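Local coordinates for putative regulatory protein (Streptomyces coelicolor A3, PDB 2PZ9), which probably binds DNA as a transcriptional regulator of the TetR family, pairing a helix-turn-helix domain with an all-helical C-terminal domain, at residues K40-R45 with A49-D54; A76-V81 with Y118-W123; D152-G157 with W163-V168. One frame throughout, in Å; residues are numbered along the deposited sequence.

Contacts 1 and 2 form one continuous region, their centres about 9 Å apart. Contact 1 lies at the start of the predicted helix-turn-helix, where a sulfate is bound, and contact 2 joins the DNA-binding domain to the C-terminal domain. They meet at Ala44, whose O accepts from Arg119 NH1 and from Trp123 NE1, both at 2.7 Å, so helix 32-50 is tied directly to helix 115-127. Contact 3 lies on the other side of the chain's centre, within the C-terminal domain; its centre is about 40 Å from that of contact 1 and about 31 Å from that of contact 2. Contacts 2 and 3 both touch the second subunit.

Contact 1. Residues K40-R45 with A49-D54; sequences KEEFAR and AGARVD. With SO4 (sulfate ion), chain E.
In the TetR-family DNA-binding domain, Glu42 on the first helix of the domain, 32-50, grips the backbone at Arg52, where the predicted helix-turn-helix motif begins. Arg52 occupies the N-cap position of helix 53-59, and its N donates to Glu42 OE2 at 3.0 Å in a nearly straight bond of 164°. The donor arrives from above the carboxylate plane, 38° out of it. Glu42 holds CG anti to its own backbone N (chi1 179°) and then bends at chi2, which carries the carboxylate across to the turn. The same OE2 forms a salt bridge with Arg55 on helix 53-59, so this buried acid is met by both a backbone N-H and a charged side chain. An alanine in place of Glu42 would probably leave Arg52 N and the charge of Arg55 without this partner and free the turn to shift against helix 32-50.

Ala51 sits beside Glu42 and Phe43, where a methyl is enough to touch both: CB packs on Glu42 CG and meets the Phe43 ring obliquely, 3.6 Å from CD1. Phe43 starts out away from the turn, yet its ring swings back to reach Ala51, and it also packs on Leu77 and Leu120. Beyond the turn, a sulfate, probably from the crystallisation liquor, sits at the start of helix 53-59; it is also hydrogen-bonded to Lys64 NZ, and the positive helix end would probably suit its charge. The Arg52 side chain lies alongside the sulfate, and Val53 N reaches sulfate O4 in a weak bond of 3.3 Å.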
loop_
_atom_site.group_PDB
_atom_site.type_symbol
_atom_site.label_atom_id
_atom_site.label_comp_id
_atom_site.label_asym_id
_atom_site.label_seq_id
_atom_site.Cartn_x
_atom_site.Cartn_y
_atom_site.Cartn_z
ATOM N N LYS A 40 -10.488 17.835 0.015
ATOM C CA LYS A 40 -9.367 17.009 -0.451
ATOM C C LYS A 40 -8.206 17.051 0.523
ATOM O O LYS A 40 -7.632 16.020 0.878
ATOM C CB LYS A 40 -8.838 17.538 -1.771
ATOM C CG LYS A 40 -9.320 16.843 -2.999
ATOM C CD LYS A 40 -8.164 16.834 -4.019
ATOM C CE LYS A 40 -8.608 17.131 -5.462
ATOM N NZ LYS A 40 -9.028 18.551 -5.656
ATOM N N GLU A 41 -7.848 18.257 0.939
ATOM C CA GLU A 41 -6.660 18.487 1.738
ATOM C C GLU A 41 -6.898 18.017 3.174
ATOM O O GLU A 41 -5.998 17.460 3.793
ATOM C CB GLU A 41 -6.334 19.964 1.675
ATOM C CG GLU A 41 -4.914 20.327 1.887
ATOM C CD GLU A 41 -4.787 21.657 2.642
ATOM O OE1 GLU A 41 -3.682 21.943 3.151
ATOM O OE2 GLU A 41 -5.795 22.414 2.752
ATOM N N GLU A 42 -8.121 18.216 3.676
ATOM C CA GLU A 42 -8.554 17.732 5.005
ATOM C C GLU A 42 -8.771 16.212 5.140
ATOM O O GLU A 42 -8.516 15.640 6.203
ATOM C CB GLU A 42 -9.834 18.447 5.443
ATOM C CG GLU A 42 -10.402 18.004 6.811
ATOM C CD GLU A 42 -9.693 18.641 8.003
ATOM O OE1 GLU A 42 -8.919 19.607 7.808
ATOM O OE2 GLU A 42 -9.918 18.174 9.141
ATOM N N PHE A 43 -9.275 15.564 4.096
ATOM C CA PHE A 43 -9.389 14.106 4.099
ATOM C C PHE A 43 -8.031 13.400 4.022
ATOM O O PHE A 43 -7.808 12.423 4.716
ATOM C CB PHE A 43 -10.322 13.607 2.988
ATOM C CG PHE A 43 -11.794 13.925 3.222
ATOM C CD1 PHE A 43 -12.355 13.861 4.509
ATOM C CD2 PHE A 43 -12.631 14.256 2.147
ATOM C CE1 PHE A 43 -13.727 14.147 4.717
ATOM C CE2 PHE A 43 -13.992 14.538 2.352
ATOM C CZ PHE A 43 -14.538 14.480 3.643
ATOM N N ALA A 44 -7.122 13.900 3.194
ATOM C CA ALA A 44 -5.791 13.325 3.126
ATOM C C ALA A 44 -5.081 13.386 4.488
ATOM O O ALA A 44 -4.440 12.428 4.895
ATOM C CB ALA A 44 -4.962 13.989 2.032
ATOM N N ARG A 45 -5.223 14.505 5.192
ATOM C CA ARG A 45 -4.646 14.691 6.520
ATOM C C ARG A 45 -5.223 13.772 7.580
ATOM O O ARG A 45 -4.505 13.043 8.239
ATOM C CB ARG A 45 -4.883 16.124 6.977
ATOM C CG ARG A 45 -3.644 16.949 7.149
ATOM C CD ARG A 45 -4.013 18.417 7.314
ATOM N NE ARG A 45 -2.958 19.284 6.788
ATOM C CZ ARG A 45 -2.748 19.525 5.491
ATOM N NH1 ARG A 45 -3.516 18.962 4.554
ATOM N NH2 ARG A 45 -1.752 20.322 5.124
ATOM N N ALA A 49 -13.369 10.126 9.817
ATOM C CA ALA A 49 -13.638 10.361 11.236
ATOM C C ALA A 49 -12.815 11.544 11.747
ATOM O O ALA A 49 -13.329 12.388 12.464
ATOM C CB ALA A 49 -13.361 9.108 12.060
ATOM N N GLY A 50 -11.552 11.622 11.335
ATOM C CA GLY A 50 -10.685 12.716 11.742
ATOM C C GLY A 50 -10.885 14.070 11.073
ATOM O O GLY A 50 -10.387 15.074 11.560
ATOM N N ALA A 51 -11.576 14.136 9.948
ATOM C CA ALA A 51 -11.753 15.439 9.307
ATOM C C ALA A 51 -12.876 16.268 9.967
ATOM O O ALA A 51 -13.890 15.713 10.434
ATOM C CB ALA A 51 -11.971 15.287 7.801
ATOM N N ARG A 52 -12.679 17.590 10.004
ATOM C CA ARG A 52 -13.667 18.536 10.537
ATOM C C ARG A 52 -14.272 19.447 9.459
ATOM O O ARG A 52 -13.554 20.148 8.739
ATOM C CB ARG A 52 -13.075 19.376 11.668
ATOM C CG ARG A 52 -12.883 18.602 12.950
ATOM C CD ARG A 52 -13.296 19.432 14.170
ATOM N NE ARG A 52 -13.094 18.684 15.416
ATOM C CZ ARG A 52 -11.996 18.749 16.176
ATOM N NH1 ARG A 52 -10.984 19.542 15.842
ATOM N NH2 ARG A 52 -11.905 18.020 17.283
ATOM N N VAL A 53 -15.603 19.426 9.360
ATOM C CA VAL A 53 -16.371 20.349 8.511
ATOM C C VAL A 53 -16.096 21.814 8.886
ATOM O O VAL A 53 -15.979 22.663 8.003
ATOM C CB VAL A 53 -17.888 20.023 8.586
ATOM C CG1 VAL A 53 -18.738 21.041 7.807
ATOM C CG2 VAL A 53 -18.146 18.594 8.095
ATOM N N ASP A 54 -15.999 22.088 10.191
ATOM C CA ASP A 54 -15.398 23.328 10.714
ATOM C C ASP A 54 -14.201 23.771 9.878
ATOM O O ASP A 54 -14.279 24.768 9.162
ATOM C CB ASP A 54 -14.938 23.144 12.169
ATOM C CG ASP A 54 -16.060 23.327 13.165
ATOM O OD1 ASP A 54 -17.243 23.186 12.766
ATOM O OD2 ASP A 54 -15.763 23.614 14.353
HETATM S S SO4 E . -17.147 19.375 12.511
HETATM O O1 SO4 E . -18.515 19.864 12.670
HETATM O O2 SO4 E . -16.404 20.349 11.727
HETATM O O3 SO4 E . -16.472 19.289 13.803
HETATM O O4 SO4 E . -17.185 18.058 11.854
#

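Contact 2. Residues A76-V81 with Y118-W123; sequences ALYAHV and YRLITW
Between the DNA-binding and C-terminal domains of this TetR-family fold, Tyr78 of helix 74-92 reaches across to Leu120 of helix 115-127. In relatives, the helix equivalent to 74-92 connects the two domains, and its packing against the C-terminal domain relays ligand binding to the DNA-binding part; a similar role here is only inferred. The short segments cross at -128°, with their axes 11.4 Å apart at closest approach. That spacing is wide for a helix pair, and long side chains are needed to bridge it.

Tyrosine suits the task, being long enough to span the gap and polar at its end. With CG anti to the backbone N (chi1 -179°), its ring extends to helix 115-127, and OH donates to Leu120 O at 2.5 Å. This backbone oxygen lies at the edge of the ring, in its plane, whereas the hydroxyl is tilted 33° from the plane of the carbonyl it meets. The bond satisfies a buried phenol oxygen without calling on a polar side chain from the other helix.

Leu120 serves the contact twice, with its carbonyl and with its branched side chain. It runs past the tyrosine in the opposite direction, bringing CG to 3.8 Å from Tyr78 CE2. Phe43 meets the Tyr78 ring edge-to-face, which brings helix 32-50 into the same core. Just before Leu120 in helix 115-127, Arg119 NH2 donates to Leu126 O of the second subunit, so the helix also borders the dimer interface. One turn on from Tyr78, Val81 turns a compact branch toward Leu120, its CG1 lying 3.7 Å from Leu120 CD1.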
loop_
_atom_site.group_PDB
_atom_site.type_symbol
_atom_site.label_atom_id
_atom_site.label_comp_id
_atom_site.label_asym_id
_atom_site.label_seq_id
_atom_site.Cartn_x
_atom_site.Cartn_y
_atom_site.Cartn_z
ATOM N N ALA A 76 -20.940 11.778 2.956
ATOM C CA ALA A 76 -21.357 12.121 1.602
ATOM C C ALA A 76 -20.321 12.979 0.888
ATOM O O ALA A 76 -20.038 12.771 -0.285
ATOM C CB ALA A 76 -22.716 12.810 1.619
ATOM N N LEU A 77 -19.751 13.934 1.612
ATOM C CA LEU A 77 -18.728 14.796 1.081
ATOM C C LEU A 77 -17.511 13.978 0.695
ATOM O O LEU A 77 -17.033 14.093 -0.436
ATOM C CB LEU A 77 -18.362 15.870 2.101
ATOM C CG LEU A 77 -17.241 16.883 1.805
ATOM C CD1 LEU A 77 -17.394 17.580 0.468
ATOM C CD2 LEU A 77 -17.131 17.907 2.903
ATOM N N TYR A 78 -17.015 13.145 1.618
ATOM C CA TYR A 78 -15.947 12.211 1.259
ATOM C C TYR A 78 -16.280 11.482 -0.052
ATOM O O TYR A 78 -15.509 11.573 -1.018
ATOM C CB TYR A 78 -15.605 11.203 2.368
ATOM C CG TYR A 78 -14.455 10.265 1.962
ATOM C CD1 TYR A 78 -14.707 8.979 1.431
ATOM C CD2 TYR A 78 -13.112 10.672 2.086
ATOM C CE1 TYR A 78 -13.662 8.133 1.048
ATOM C CE2 TYR A 78 -12.050 9.826 1.708
ATOM C CZ TYR A 78 -12.332 8.564 1.187
ATOM O OH TYR A 78 -11.271 7.741 0.799
ATOM N N ALA A 79 -17.428 10.797 -0.091
ATOM C CA ALA A 79 -17.783 9.951 -1.234
ATOM C C ALA A 79 -17.578 10.717 -2.526
ATOM O O ALA A 79 -16.913 10.231 -3.449
ATOM C CB ALA A 79 -19.227 9.431 -1.122
ATOM N N HIS A 80 -18.121 11.940 -2.542
ATOM C CA HIS A 80 -18.036 12.851 -3.684
ATOM C C HIS A 80 -16.589 13.101 -4.101
ATOM O O HIS A 80 -16.227 12.960 -5.284
ATOM C CB HIS A 80 -18.713 14.166 -3.353
ATOM C CG HIS A 80 -18.836 15.092 -4.521
ATOM N ND1 HIS A 80 -19.748 14.894 -5.536
ATOM C CD2 HIS A 80 -18.174 16.235 -4.830
ATOM C CE1 HIS A 80 -19.634 15.867 -6.426
ATOM N NE2 HIS A 80 -18.689 16.697 -6.019
ATOM N N VAL A 81 -15.772 13.443 -3.116
ATOM C CA VAL A 81 -14.383 13.718 -3.348
ATOM C C VAL A 81 -13.652 12.507 -3.929
ATOM O O VAL A 81 -12.911 12.646 -4.909
ATOM C CB VAL A 81 -13.725 14.185 -2.073
ATOM C CG1 VAL A 81 -12.259 14.417 -2.311
ATOM C CG2 VAL A 81 -14.413 15.462 -1.570
ATOM N N TYR A 118 -3.341 9.542 -2.825
ATOM C CA TYR A 118 -2.967 8.277 -2.247
ATOM C C TYR A 118 -3.410 8.150 -0.775
ATOM O O TYR A 118 -4.017 7.142 -0.399
ATOM C CB TYR A 118 -1.470 8.038 -2.399
ATOM C CG TYR A 118 -1.062 6.723 -1.793
ATOM C CD1 TYR A 118 -1.220 5.533 -2.502
ATOM C CD2 TYR A 118 -0.567 6.654 -0.484
ATOM C CE1 TYR A 118 -0.863 4.314 -1.950
ATOM C CE2 TYR A 118 -0.219 5.430 0.086
ATOM C CZ TYR A 118 -0.366 4.267 -0.663
ATOM O OH TYR A 118 -0.009 3.055 -0.118
ATOM N N ARG A 119 -3.107 9.170 0.033
ATOM C CA ARG A 119 -3.530 9.227 1.440
ATOM C C ARG A 119 -5.025 9.094 1.525
ATOM O O ARG A 119 -5.556 8.323 2.318
ATOM C CB ARG A 119 -3.208 10.573 2.057
ATOM C CG ARG A 119 -1.775 10.882 2.268
ATOM C CD ARG A 119 -1.693 11.700 3.522
ATOM N NE ARG A 119 -1.105 10.917 4.602
ATOM C CZ ARG A 119 -1.372 11.040 5.904
ATOM N NH1 ARG A 119 -2.268 11.909 6.362
ATOM N NH2 ARG A 119 -0.729 10.263 6.763
ATOM N N LEU A 120 -5.696 9.873 0.696
ATOM C CA LEU A 120 -7.139 9.930 0.715
ATOM C C LEU A 120 -7.828 8.608 0.343
ATOM O O LEU A 120 -8.815 8.244 0.999
ATOM C CB LEU A 120 -7.643 11.123 -0.103
ATOM C CG LEU A 120 -9.131 11.293 -0.319
ATOM C CD1 LEU A 120 -9.418 12.727 -0.591
ATOM C CD2 LEU A 120 -9.529 10.463 -1.516
ATOM N N ILE A 121 -7.343 7.870 -0.653
ATOM C CA ILE A 121 -7.996 6.572 -0.842
ATOM C C ILE A 121 -7.632 5.536 0.206
ATOM O O ILE A 121 -8.472 4.701 0.574
ATOM C CB ILE A 121 -7.928 5.962 -2.267
ATOM C CG1 ILE A 121 -6.478 5.750 -2.714
ATOM C CG2 ILE A 121 -8.900 6.745 -3.244
ATOM C CD1 ILE A 121 -6.325 5.387 -4.189
ATOM N N THR A 122 -6.398 5.605 0.702
ATOM C CA THR A 122 -5.953 4.688 1.762
ATOM C C THR A 122 -6.799 4.850 3.033
ATOM O O THR A 122 -7.208 3.868 3.629
ATOM C CB THR A 122 -4.466 4.886 2.108
ATOM O OG1 THR A 122 -3.700 4.945 0.902
ATOM C CG2 THR A 122 -3.961 3.752 2.985
ATOM N N TRP A 123 -7.065 6.085 3.441
ATOM C CA TRP A 123 -7.979 6.311 4.544
ATOM C C TRP A 123 -9.292 5.588 4.310
ATOM O O TRP A 123 -9.833 4.967 5.218
ATOM C CB TRP A 123 -8.287 7.774 4.663
ATOM C CG TRP A 123 -7.251 8.582 5.289
ATOM C CD1 TRP A 123 -6.444 9.487 4.670
ATOM C CD2 TRP A 123 -6.914 8.631 6.688
ATOM N NE1 TRP A 123 -5.619 10.101 5.593
ATOM C CE2 TRP A 123 -5.891 9.599 6.839
ATOM C CE3 TRP A 123 -7.381 7.959 7.827
ATOM C CZ2 TRP A 123 -5.324 9.906 8.080
ATOM C CZ3 TRP A 123 -6.818 8.266 9.060
ATOM C CH2 TRP A 123 -5.796 9.229 9.172
#

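Contact 3. Residues D152-G157 with W163-V168; sequences DAQRIG and WDPVDV
Gln154 stretches its amide toward the chain at Trp163, where NE2 bonds and OE1 packs against Pro165. NE2 donates to Trp163 O at 2.9 Å, and the N-H points almost straight at it, at 172°. The oxygen lies practically in the plane of the amide, whereas the donor sits 24° off the plane of the carbonyl. NE2 also donates to Asp160 O, in the loop between the helices, so one amide nitrogen spans two backbone carbonyls. CG lies anti to the carbonyl carbon (chi1 -70°) and the chain runs extended beyond it, which carries the amide over to Trp163; the two methylenes of glutamine supply the length.

The Gln154 side chain runs at a slant to Pro165, and its OE1 comes to 3.5 Å from Pro165 CG and 3.6 Å from Pro165 CD. Trp163 contributes mainly its backbone, with CB 3.9 Å from Gln154 NE2, while the indole leads away and meets Phe213 edge-to-face.

These residues bracket the connection from helix 139-155 to helix 165-176 in the TetR-like C-terminal domain. The first helix closes in a Schellman motif with Gly157 as its C-prime residue; its positive phi is easily adopted without a side chain, and Gly157 N bonds to Gln154 O at 3.0 Å. The second helix opens with Asp164 as N-cap, and Pro165 suits the first turn, where no N-H is required for a helical bond. Asp164 OD2 accepts from Val194 N of the second subunit, and Asp167 forms a salt bridge with Arg201 of that subunit, placing the helix start at the dimer interface. Asp164 OD1 makes the capping bond, accepting from Val166 N at 3.0 Å through its anti lone pair.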
loop_
_atom_site.group_PDB
_atom_site.type_symbol
_atom_site.label_atom_id
_atom_site.label_comp_id
_atom_site.label_asym_id
_atom_site.label_seq_id
_atom_site.Cartn_x
_atom_site.Cartn_y
_atom_site.Cartn_z
ATOM N N ASP A 152 -7.341 -9.462 -24.177
ATOM C CA ASP A 152 -7.173 -9.179 -25.603
ATOM C C ASP A 152 -5.724 -9.137 -26.012
ATOM O O ASP A 152 -5.359 -9.715 -27.024
ATOM C CB ASP A 152 -7.826 -7.858 -25.966
ATOM C CG ASP A 152 -9.330 -7.925 -25.903
ATOM O OD1 ASP A 152 -9.871 -9.064 -25.874
ATOM O OD2 ASP A 152 -9.969 -6.841 -25.883
ATOM N N ALA A 153 -4.906 -8.435 -25.230
ATOM C CA ALA A 153 -3.468 -8.398 -25.464
ATOM C C ALA A 153 -2.898 -9.807 -25.614
ATOM O O ALA A 153 -2.088 -10.057 -26.500
ATOM C CB ALA A 153 -2.784 -7.665 -24.332
ATOM N N GLN A 154 -3.350 -10.718 -24.752
ATOM C CA GLN A 154 -2.852 -12.086 -24.724
ATOM C C GLN A 154 -3.245 -12.814 -25.986
ATOM O O GLN A 154 -2.390 -13.436 -26.618
ATOM C CB GLN A 154 -3.354 -12.821 -23.489
ATOM C CG GLN A 154 -2.704 -12.283 -22.229
ATOM C CD GLN A 154 -3.083 -13.031 -20.966
ATOM O OE1 GLN A 154 -4.256 -13.115 -20.609
ATOM N NE2 GLN A 154 -2.079 -13.548 -20.259
ATOM N N ARG A 155 -4.523 -12.699 -26.363
ATOM C CA ARG A 155 -5.062 -13.286 -27.592
ATOM C C ARG A 155 -4.345 -12.825 -28.877
ATOM O O ARG A 155 -4.160 -13.628 -29.810
ATOM C CB ARG A 155 -6.578 -13.041 -27.691
ATOM C CG ARG A 155 -7.296 -13.602 -28.970
ATOM C CD ARG A 155 -8.844 -13.509 -28.881
ATOM N NE ARG A 155 -9.287 -12.529 -27.868
ATOM C CZ ARG A 155 -9.746 -12.831 -26.646
ATOM N NH1 ARG A 155 -9.869 -14.102 -26.264
ATOM N NH2 ARG A 155 -10.094 -11.861 -25.800
ATOM N N ILE A 156 -3.947 -11.554 -28.956
ATOM C CA ILE A 156 -3.251 -11.105 -30.161
ATOM C C ILE A 156 -1.739 -11.211 -29.997
ATOM O O ILE A 156 -0.969 -10.705 -30.814
ATOM C CB ILE A 156 -3.764 -9.748 -30.730
ATOM C CG1 ILE A 156 -3.328 -8.561 -29.908
ATOM C CG2 ILE A 156 -5.273 -9.710 -30.802
ATOM C CD1 ILE A 156 -3.694 -7.258 -30.600
ATOM N N GLY A 157 -1.338 -11.900 -28.931
ATOM C CA GLY A 157 0.029 -12.378 -28.760
ATOM C C GLY A 157 1.000 -11.342 -28.243
ATOM O O GLY A 157 2.176 -11.354 -28.596
ATOM N N TRP A 163 0.130 -15.703 -17.950
ATOM C CA TRP A 163 -0.289 -14.841 -16.825
ATOM C C TRP A 163 -1.791 -14.774 -16.662
ATOM O O TRP A 163 -2.526 -14.733 -17.637
ATOM C CB TRP A 163 0.153 -13.394 -17.020
ATOM C CG TRP A 163 1.598 -13.171 -17.016
ATOM C CD1 TRP A 163 2.387 -12.967 -18.103
ATOM C CD2 TRP A 163 2.458 -13.114 -15.874
ATOM N NE1 TRP A 163 3.698 -12.793 -17.717
ATOM C CE2 TRP A 163 3.773 -12.872 -16.353
ATOM C CE3 TRP A 163 2.250 -13.245 -14.494
ATOM C CZ2 TRP A 163 4.883 -12.754 -15.498
ATOM C CZ3 TRP A 163 3.350 -13.130 -13.643
ATOM C CH2 TRP A 163 4.656 -12.891 -14.150
ATOM N N ASP A 164 -2.257 -14.706 -15.430
ATOM C CA ASP A 164 -3.634 -14.328 -15.244
ATOM C C ASP A 164 -3.727 -12.807 -15.276
ATOM O O ASP A 164 -3.057 -12.114 -14.518
ATOM C CB ASP A 164 -4.201 -14.857 -13.941
ATOM C CG ASP A 164 -5.710 -14.937 -13.955
ATOM O OD1 ASP A 164 -6.396 -13.902 -14.159
ATOM O OD2 ASP A 164 -6.199 -16.063 -13.749
ATOM N N PRO A 165 -4.572 -12.287 -16.174
ATOM C CA PRO A 165 -4.856 -10.872 -16.242
ATOM C C PRO A 165 -4.987 -10.274 -14.841
ATOM O O PRO A 165 -4.355 -9.262 -14.536
ATOM C CB PRO A 165 -6.205 -10.856 -16.956
ATOM C CG PRO A 165 -6.094 -11.969 -17.897
ATOM C CD PRO A 165 -5.318 -13.038 -17.199
ATOM N N VAL A 166 -5.808 -10.923 -14.015
ATOM C CA VAL A 166 -6.032 -10.544 -12.627
ATOM C C VAL A 166 -4.705 -10.244 -11.915
ATOM O O VAL A 166 -4.562 -9.205 -11.273
ATOM C CB VAL A 166 -6.880 -11.636 -11.888
ATOM C CG1 VAL A 166 -6.951 -11.394 -10.406
ATOM C CG2 VAL A 166 -8.287 -11.654 -12.434
ATOM N N ASP A 167 -3.735 -11.141 -12.047
ATOM C CA ASP A 167 -2.433 -10.931 -11.418
ATOM C C ASP A 167 -1.664 -9.757 -12.065
ATOM O O ASP A 167 -1.028 -8.954 -11.358
ATOM C CB ASP A 167 -1.597 -12.224 -11.421
ATOM C CG ASP A 167 -2.231 -13.349 -10.570
ATOM O OD1 ASP A 167 -2.463 -13.136 -9.354
ATOM O OD2 ASP A 167 -2.484 -14.462 -11.109
ATOM N N VAL A 168 -1.734 -9.651 -13.392
ATOM C CA VAL A 168 -1.005 -8.631 -14.145
ATOM C C VAL A 168 -1.445 -7.228 -13.709
ATOM O O VAL A 168 -0.612 -6.369 -13.377
ATOM C CB VAL A 168 -1.199 -8.820 -15.683
ATOM C CG1 VAL A 168 -0.454 -7.755 -16.460
ATOM C CG2 VAL A 168 -0.764 -10.200 -16.114
#